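Local coordinates for protein decapping nuclease RAI1 (Scheffersomyces stipitis, PDB 5BTO) that removes NAD caps from the 5' ends of RNAs, using a divalent metal ion, and binds and stabilises the exoribonuclease RAT1, at residues K120-P125 with T334-W339; L14-K19 with Y340-E345. All coordinates share one frame; numbering follows the deposited sequence.

Interaction 1 of 2, residues K120-P125 with T334-W339; sequences KLLALP and TTALKW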
ATOM      1  N   LYS A 120       7.975  12.521  11.158  1.00 13.26           N
ATOM      2  CA  LYS A 120       8.457  11.148  11.010  1.00 15.64           C
ATOM      3  C   LYS A 120       7.623  10.368   9.991  1.00 13.86           C
ATOM      4  O   LYS A 120       8.161   9.565   9.227  1.00 17.02           O
ATOM      5  CB  LYS A 120       8.442  10.412  12.352  1.00 20.69           C
ATOM      6  CG  LYS A 120       9.434  10.931  13.374  1.00 26.04           C
ATOM      7  CD  LYS A 120       9.418  10.057  14.616  1.00 34.21           C
ATOM      8  CE  LYS A 120      10.592  10.367  15.533  1.00 39.33           C
ATOM      9  NZ  LYS A 120      10.720   9.351  16.618  1.00 41.08           N
ATOM     10  N   LEU A 121       6.307  10.587   9.984  1.00 13.65           N
ATOM     11  CA  LEU A 121       5.448   9.914   9.018  1.00 13.58           C
ATOM     12  C   LEU A 121       5.667  10.461   7.604  1.00 13.88           C
ATOM     13  O   LEU A 121       5.783   9.697   6.631  1.00 15.46           O
ATOM     14  CB  LEU A 121       3.973  10.039   9.430  1.00 12.81           C
ATOM     15  CG  LEU A 121       3.604   9.397  10.768  1.00 12.86           C
ATOM     16  CD1 LEU A 121       2.145   9.664  11.095  1.00 15.08           C
ATOM     17  CD2 LEU A 121       3.844   7.885  10.690  1.00 14.95           C
ATOM     18  N   LEU A 122       5.769  11.785   7.490  1.00 12.33           N
ATOM     19  CA  LEU A 122       5.913  12.419   6.193  1.00 13.11           C
ATOM     20  C   LEU A 122       7.239  12.034   5.529  1.00 14.40           C
ATOM     21  O   LEU A 122       7.303  11.847   4.315  1.00 16.07           O
ATOM     22  CB  LEU A 122       5.814  13.948   6.353  1.00 13.67           C
ATOM     23  CG  LEU A 122       6.010  14.891   5.171  1.00 14.21           C
ATOM     24  CD1 LEU A 122       5.109  14.569   4.006  1.00 16.65           C
ATOM     25  CD2 LEU A 122       5.778  16.351   5.624  1.00 15.88           C
ATOM     26  N   ALA A 123       8.283  11.889   6.336  1.00 13.41           N
ATOM     27  CA  ALA A 123       9.629  11.658   5.809  1.00 13.50           C
ATOM     28  C   ALA A 123       9.942  10.180   5.637  1.00 13.85           C
ATOM     29  O   ALA A 123      10.987   9.823   5.097  1.00 15.95           O
ATOM     30  CB  ALA A 123      10.666  12.304   6.713  1.00 14.12           C
ATOM     31  N   LEU A 124       9.031   9.324   6.097  1.00 14.17           N
ATOM     32  CA  LEU A 124       9.259   7.871   6.121  1.00 13.23           C
ATOM     33  C   LEU A 124       9.703   7.217   4.797  1.00 14.31           C
ATOM     34  O   LEU A 124      10.609   6.388   4.802  1.00 15.42           O
ATOM     35  CB  LEU A 124       8.015   7.158   6.714  1.00 13.72           C
ATOM     36  CG  LEU A 124       8.048   5.634   6.893  1.00 15.97           C
ATOM     37  CD1 LEU A 124       7.140   5.196   8.052  1.00 18.49           C
ATOM     38  CD2 LEU A 124       7.650   4.902   5.598  1.00 16.29           C
ATOM     39  N   PRO A 125       9.074   7.577   3.665  1.00 14.66           N
ATOM     40  CA  PRO A 125       9.434   6.896   2.411  1.00 16.22           C
ATOM     41  C   PRO A 125      10.922   6.988   2.071  1.00 16.22           C
ATOM     42  O   PRO A 125      11.430   6.138   1.326  1.00 19.20           O
ATOM     43  CB  PRO A 125       8.626   7.653   1.358  1.00 16.57           C
ATOM     44  CG  PRO A 125       7.437   8.173   2.105  1.00 16.20           C
ATOM     45  CD  PRO A 125       7.952   8.516   3.481  1.00 14.56           C
ATOM     46  N   THR A 334       6.480  15.746  -3.265  1.00 16.70           N
ATOM     47  CA  THR A 334       5.080  15.484  -3.610  1.00 18.17           C
ATOM     48  C   THR A 334       4.673  14.062  -3.236  1.00 17.62           C
ATOM     49  O   THR A 334       3.590  13.830  -2.686  1.00 16.65           O
ATOM     50  CB  THR A 334       4.822  15.713  -5.105  1.00 22.13           C
ATOM     51  OG1 THR A 334       5.131  17.072  -5.432  1.00 24.65           O
ATOM     52  CG2 THR A 334       3.362  15.445  -5.447  1.00 24.44           C
ATOM     53  N   THR A 335       5.545  13.109  -3.538  1.00 17.76           N
ATOM     54  CA  THR A 335       5.289  11.716  -3.189  1.00 18.71           C
ATOM     55  C   THR A 335       5.177  11.561  -1.673  1.00 15.75           C
ATOM     56  O   THR A 335       4.291  10.854  -1.162  1.00 15.33           O
ATOM     57  CB  THR A 335       6.414  10.802  -3.724  1.00 26.61           C
ATOM     58  OG1 THR A 335       6.548  10.997  -5.132  1.00 30.03           O
ATOM     59  CG2 THR A 335       6.097   9.350  -3.456  1.00 30.73           C
ATOM     60  N   ALA A 336       6.083  12.213  -0.951  1.00 16.72           N
ATOM     61  CA  ALA A 336       6.073  12.176   0.505  1.00 14.11           C
ATOM     62  C   ALA A 336       4.717  12.653   1.019  1.00 13.47           C
ATOM     63  O   ALA A 336       4.109  12.020   1.893  1.00 13.59           O
ATOM     64  CB  ALA A 336       7.211  13.037   1.081  1.00 14.87           C
ATOM     65  N   LEU A 337       4.247  13.768   0.468  1.00 12.65           N
ATOM     66  CA  LEU A 337       2.981  14.356   0.915  1.00 12.51           C
ATOM     67  C   LEU A 337       1.783  13.449   0.608  1.00 12.82           C
ATOM     68  O   LEU A 337       0.843  13.363   1.404  1.00 14.03           O
ATOM     69  CB  LEU A 337       2.776  15.745   0.305  1.00 15.76           C
ATOM     70  CG  LEU A 337       1.650  16.582   0.913  1.00 20.40           C
ATOM     71  CD1 LEU A 337       1.903  16.805   2.404  1.00 22.65           C
ATOM     72  CD2 LEU A 337       1.533  17.919   0.177  1.00 24.08           C
ATOM     73  N   LYS A 338       1.812  12.781  -0.541  1.00 13.68           N
ATOM     74  CA  LYS A 338       0.753  11.822  -0.876  1.00 14.23           C
ATOM     75  C   LYS A 338       0.764  10.615   0.069  1.00 14.26           C
ATOM     76  O   LYS A 338      -0.300  10.107   0.451  1.00 14.78           O
ATOM     77  CB  LYS A 338       0.872  11.367  -2.337  1.00 18.13           C
ATOM     78  CG  LYS A 338       0.575  12.454  -3.367  1.00 20.76           C
ATOM     79  CD  LYS A 338       0.888  11.953  -4.767  1.00 28.19           C
ATOM     80  CE  LYS A 338       0.817  13.064  -5.794  1.00 35.01           C
ATOM     81  NZ  LYS A 338       1.267  12.612  -7.144  1.00 41.49           N
ATOM     82  N   TRP A 339       1.954  10.137   0.438  1.00 12.89           N
ATOM     83  CA  TRP A 339       2.051   9.083   1.455  1.00 13.41           C
ATOM     84  C   TRP A 339       1.471   9.562   2.794  1.00 12.85           C
ATOM     85  O   TRP A 339       0.694   8.872   3.455  1.00 13.12           O
ATOM     86  CB  TRP A 339       3.508   8.630   1.625  1.00 13.65           C
ATOM     87  CG  TRP A 339       3.809   8.013   2.962  1.00 14.76           C
ATOM     88  CD1 TRP A 339       4.501   8.587   3.998  1.00 14.69           C
ATOM     89  CD2 TRP A 339       3.409   6.712   3.423  1.00 13.21           C
ATOM     90  NE1 TRP A 339       4.573   7.719   5.061  1.00 15.10           N
ATOM     91  CE2 TRP A 339       3.914   6.560   4.735  1.00 13.95           C
ATOM     92  CE3 TRP A 339       2.692   5.657   2.845  1.00 15.10           C
ATOM     93  CZ2 TRP A 339       3.716   5.404   5.488  1.00 15.67           C
ATOM     94  CZ3 TRP A 339       2.497   4.500   3.589  1.00 15.60           C
ATOM     95  CH2 TRP A 339       3.009   4.384   4.903  1.00 15.15           C
TER

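Interaction 2 of 2, residues L14-K19 with Y340-E345; sequences LQSRAK and YGAVIE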
ATOM      1  N   LEU A  14       3.231   0.362   2.138  1.00 15.33           N
ATOM      2  CA  LEU A  14       4.134   1.507   2.004  1.00 16.80           C
ATOM      3  C   LEU A  14       3.913   2.222   0.674  1.00 17.69           C
ATOM      4  O   LEU A  14       4.360   3.360   0.488  1.00 17.75           O
ATOM      5  CB  LEU A  14       5.599   1.064   2.092  1.00 16.93           C
ATOM      6  CG  LEU A  14       6.064   0.478   3.423  1.00 19.10           C
ATOM      7  CD1 LEU A  14       7.563   0.235   3.371  1.00 20.13           C
ATOM      8  CD2 LEU A  14       5.705   1.392   4.590  1.00 21.04           C
ATOM      9  N   GLN A  15       3.256   1.539  -0.263  1.00 17.38           N
ATOM     10  CA  GLN A  15       2.968   2.105  -1.576  1.00 15.62           C
ATOM     11  C   GLN A  15       1.698   2.959  -1.596  1.00 15.93           C
ATOM     12  O   GLN A  15       1.351   3.514  -2.627  1.00 18.42           O
ATOM     13  CB  GLN A  15       2.853   0.990  -2.631  1.00 17.35           C
ATOM     14  CG  GLN A  15       4.121   0.193  -2.808  1.00 20.62           C
ATOM     15  CD  GLN A  15       4.055  -0.755  -3.998  1.00 22.60           C
ATOM     16  OE1 GLN A  15       2.971  -1.135  -4.455  1.00 26.64           O
ATOM     17  NE2 GLN A  15       5.214  -1.141  -4.506  1.00 24.48           N
ATOM     18  N   SER A  16       1.000   3.054  -0.468  1.00 16.66           N
ATOM     19  CA  SER A  16      -0.296   3.740  -0.457  1.00 16.08           C
ATOM     20  C   SER A  16      -0.097   5.233  -0.722  1.00 16.14           C
ATOM     21  O   SER A  16       0.815   5.841  -0.174  1.00 16.34           O
ATOM     22  CB  SER A  16      -1.026   3.525   0.869  1.00 20.17           C
ATOM     23  OG  SER A  16      -2.403   3.813   0.722  1.00 19.53           O
ATOM     24  N   ARG A  17      -0.948   5.815  -1.563  1.00 15.11           N
ATOM     25  CA  ARG A  17      -0.812   7.229  -1.924  1.00 16.52           C
ATOM     26  C   ARG A  17      -2.178   7.884  -2.034  1.00 18.35           C
ATOM     27  O   ARG A  17      -3.056   7.385  -2.750  1.00 22.41           O
ATOM     28  CB  ARG A  17      -0.089   7.392  -3.272  1.00 19.25           C
ATOM     29  CG  ARG A  17       1.344   6.873  -3.336  1.00 18.77           C
ATOM     30  CD  ARG A  17       2.320   7.716  -2.529  1.00 19.68           C
ATOM     31  NE  ARG A  17       3.704   7.242  -2.663  1.00 19.40           N
ATOM     32  CZ  ARG A  17       4.258   6.322  -1.876  1.00 19.00           C
ATOM     33  NH1 ARG A  17       3.550   5.753  -0.894  1.00 18.67           N
ATOM     34  NH2 ARG A  17       5.523   5.964  -2.066  1.00 20.66           N
ATOM     35  N   ALA A  18      -2.360   9.000  -1.333  1.00 16.08           N
ATOM     36  CA  ALA A  18      -3.569   9.792  -1.493  1.00 20.04           C
ATOM     37  C   ALA A  18      -3.471  10.650  -2.750  1.00 23.51           C
ATOM     38  O   ALA A  18      -2.376  10.917  -3.255  1.00 25.82           O
ATOM     39  CB  ALA A  18      -3.803  10.665  -0.263  1.00 22.61           C
ATOM     40  N   LYS A  19      -4.616  11.073  -3.267  1.00 27.20           N
ATOM     41  CA  LYS A  19      -4.618  12.043  -4.350  1.00 31.24           C
ATOM     42  C   LYS A  19      -4.101  13.363  -3.782  1.00 28.70           C
ATOM     43  O   LYS A  19      -4.306  13.657  -2.604  1.00 28.32           O
ATOM     44  CB  LYS A  19      -6.036  12.226  -4.879  1.00 36.08           C
ATOM     45  CG  LYS A  19      -6.114  12.798  -6.280  1.00 42.12           C
ATOM     46  CD  LYS A  19      -5.674  11.774  -7.313  1.00 45.87           C
ATOM     47  CE  LYS A  19      -6.330  12.046  -8.656  1.00 48.13           C
ATOM     48  NZ  LYS A  19      -7.819  11.973  -8.564  1.00 49.55           N
ATOM     49  N   TYR A 340       1.859  10.759   3.208  1.00 13.20           N
ATOM     50  CA  TYR A 340       1.394  11.269   4.481  1.00 11.86           C
ATOM     51  C   TYR A 340      -0.134  11.384   4.486  1.00 13.84           C
ATOM     52  O   TYR A 340      -0.795  11.029   5.468  1.00 13.84           O
ATOM     53  CB  TYR A 340       2.050  12.637   4.721  1.00 11.95           C
ATOM     54  CG  TYR A 340       1.620  13.332   5.983  1.00 12.26           C
ATOM     55  CD1 TYR A 340       1.889  12.783   7.234  1.00 13.45           C
ATOM     56  CD2 TYR A 340       0.983  14.564   5.924  1.00 13.01           C
ATOM     57  CE1 TYR A 340       1.505  13.441   8.405  1.00 11.54           C
ATOM     58  CE2 TYR A 340       0.600  15.223   7.074  1.00 12.87           C
ATOM     59  CZ  TYR A 340       0.861  14.656   8.304  1.00 12.55           C
ATOM     60  OH  TYR A 340       0.492  15.318   9.450  1.00 13.47           O
ATOM     61  N   GLY A 341      -0.696  11.857   3.380  1.00 14.40           N
ATOM     62  CA  GLY A 341      -2.139  11.970   3.266  1.00 13.92           C
ATOM     63  C   GLY A 341      -2.790  10.598   3.376  1.00 14.28           C
ATOM     64  O   GLY A 341      -3.855  10.449   3.980  1.00 14.68           O
ATOM     65  N   ALA A 342      -2.147   9.589   2.805  1.00 14.27           N
ATOM     66  CA  ALA A 342      -2.695   8.230   2.873  1.00 14.03           C
ATOM     67  C   ALA A 342      -2.711   7.711   4.310  1.00 14.36           C
ATOM     68  O   ALA A 342      -3.679   7.069   4.748  1.00 15.49           O
ATOM     69  CB  ALA A 342      -1.890   7.260   1.953  1.00 14.49           C
ATOM     70  N   VAL A 343      -1.622   7.956   5.032  1.00 13.83           N
ATOM     71  CA  VAL A 343      -1.504   7.500   6.404  1.00 13.02           C
ATOM     72  C   VAL A 343      -2.574   8.145   7.285  1.00 13.11           C
ATOM     73  O   VAL A 343      -3.266   7.458   8.041  1.00 14.44           O
ATOM     74  CB  VAL A 343      -0.130   7.854   7.003  1.00 13.71           C
ATOM     75  CG1 VAL A 343      -0.113   7.548   8.505  1.00 15.89           C
ATOM     76  CG2 VAL A 343       0.974   7.120   6.265  1.00 15.73           C
ATOM     77  N   ILE A 344      -2.701   9.468   7.194  1.00 13.32           N
ATOM     78  CA  ILE A 344      -3.662  10.170   8.042  1.00 13.21           C
ATOM     79  C   ILE A 344      -5.098   9.712   7.725  1.00 12.90           C
ATOM     80  O   ILE A 344      -5.898   9.452   8.629  1.00 14.21           O
ATOM     81  CB  ILE A 344      -3.547  11.691   7.892  1.00 10.76           C
ATOM     82  CG1 ILE A 344      -2.175  12.182   8.384  1.00 12.19           C
ATOM     83  CG2 ILE A 344      -4.655  12.396   8.674  1.00 14.95           C
ATOM     84  CD1 ILE A 344      -1.850  11.829   9.819  1.00 16.57           C
ATOM     85  N   GLU A 345      -5.427   9.627   6.444  1.00 12.53           N
ATOM     86  CA  GLU A 345      -6.757   9.141   6.050  1.00 12.29           C
ATOM     87  C   GLU A 345      -7.030   7.726   6.584  1.00 13.10           C
ATOM     88  O   GLU A 345      -8.125   7.432   7.070  1.00 15.40           O
ATOM     89  CB  GLU A 345      -6.891   9.156   4.532  1.00 16.62           C
ATOM     90  CG  GLU A 345      -8.253   8.716   4.017  1.00 20.89           C
ATOM     91  CD  GLU A 345      -8.258   8.537   2.507  1.00 30.28           C
ATOM     92  OE1 GLU A 345      -7.493   7.682   2.016  1.00 32.82           O
ATOM     93  OE2 GLU A 345      -9.013   9.253   1.809  1.00 35.04           O
TER

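Interaction 1 of 2, residues K120-P125 with T334-W339
Trp-339 reaches from helix 333-350 to the last turn of helix 115-123, its CG anti to the backbone N (chi1 156°). The torsion brings the pyrrole edge of the indole to the carbonyl of Leu-121, whose O lies in the ring plane, 2.8 Å from Trp-339 NE1. The N-H points well off the oxygen (128°), so the hydrogen bond is weak despite its short length; the same oxygen also receives a weak bond from the N of Leu-124. Pro-125 crosses the indole obliquely and sets its CD 3.5 Å from Trp-339 CD1, while Leu-124 brings CD2 to 4.0 Å from CZ2 of the same ring. A proline suits this place because its compact ring packs apolar carbon against the indole. These two helices belong to the RAI1-like PD-(D/E)XK nuclease fold, and Phe-371 of strand 370-375 meets the indole edge-to-face. A leucine here has no indole N-H for the Leu-121 carbonyl and would probably pack less closely against Pro-125 and Leu-124. One helical turn back, small Ala-336 permits close approach, its CB 3.4 Å from Leu-122 O. Leu-122, with CG anti to N (chi1 176°), extends CD1 alongside the helix to 3.5 Å from Ala-336 O and within 4.2 Å of Leu-337 CD1.

Interaction 2 of 2, residues L14-K19 with Y340-E345
Two alanines bring the loop 14-19, extended from Ser-16 on, close to helix 333-350, and Ala-18 CA lies 4.7 Å from Ala-342 CA. The tight part is made by methyl groups set against backbone. Ala-18 points its CB at the helix and lies 3.6 Å from Ala-342 N, beside the peptide that joins Gly-341 to Ala-342. Gly-341 suits this place because a side-chain carbon there would be directed at the Ala-18 methyl and crowd it. Ala-342 answers from the helix, its CB 3.7 Å from Ser-16 O and equally near Ser-16 OG. That hydroxyl, anti to its backbone N (chi1 -162°), is hydrogen-bonded to Asp-49 of the second subunit. No hydrogen bond joins 14-19 to 340-345, so van der Waals contact between small groups carries the meeting of these two segments, although the Ala-18 backbone bonds to Lys-338, one turn earlier on the same helix.

The looser side belongs to Arg-17, Lys-19 and Glu-345. Arg-17 directs its CB away from 340-345 and folds back (chi1 -62°, chi2 -70°), so that a single nitrogen, NH1, grips two carbonyls of its own loop. One bond runs 2.9 Å from Arg-17 NH1 to Leu-14 O, in the carbonyl plane and on a lone pair; the other, 2.8 Å from Arg-17 NH1 to Ser-16 O, comes from above the carbonyl plane. Both oxygens lie near the guanidinium plane, and the pair ties the bend of the loop together. Exposed Lys-19 and Glu-345 mark the more open margin. The arrangement is plain packing away from the metal- and substrate-binding residues: an irregular segment between strands 9-12 and 27-34 laid across a small-residue patch of helix 333-350, at the border with the second subunit.

Both contacts use helix 333-350, on successive turns, and their centres lie about 8 Å apart. Interaction 1 is core: a large aromatic ring and leucines join that helix to helix 115-123, with the side chain of Leu-122 about 8 Å from those of substrate-binding Gln-282 and Arg-115. Interaction 2 is only partly buried, and there a loop rests on alanine and glycine. The two are directly coupled, since Ala-18 N probably donates a hydrogen bond to Lys-338 O (2.9 Å), and the Ser-16 carbonyl packs against the Trp-339 ring. Helix 333-350 thus meets bulky apolar groups towards the interior and compact ones at the loop; both contacts touch the second subunit, interaction 2 through six residues against two.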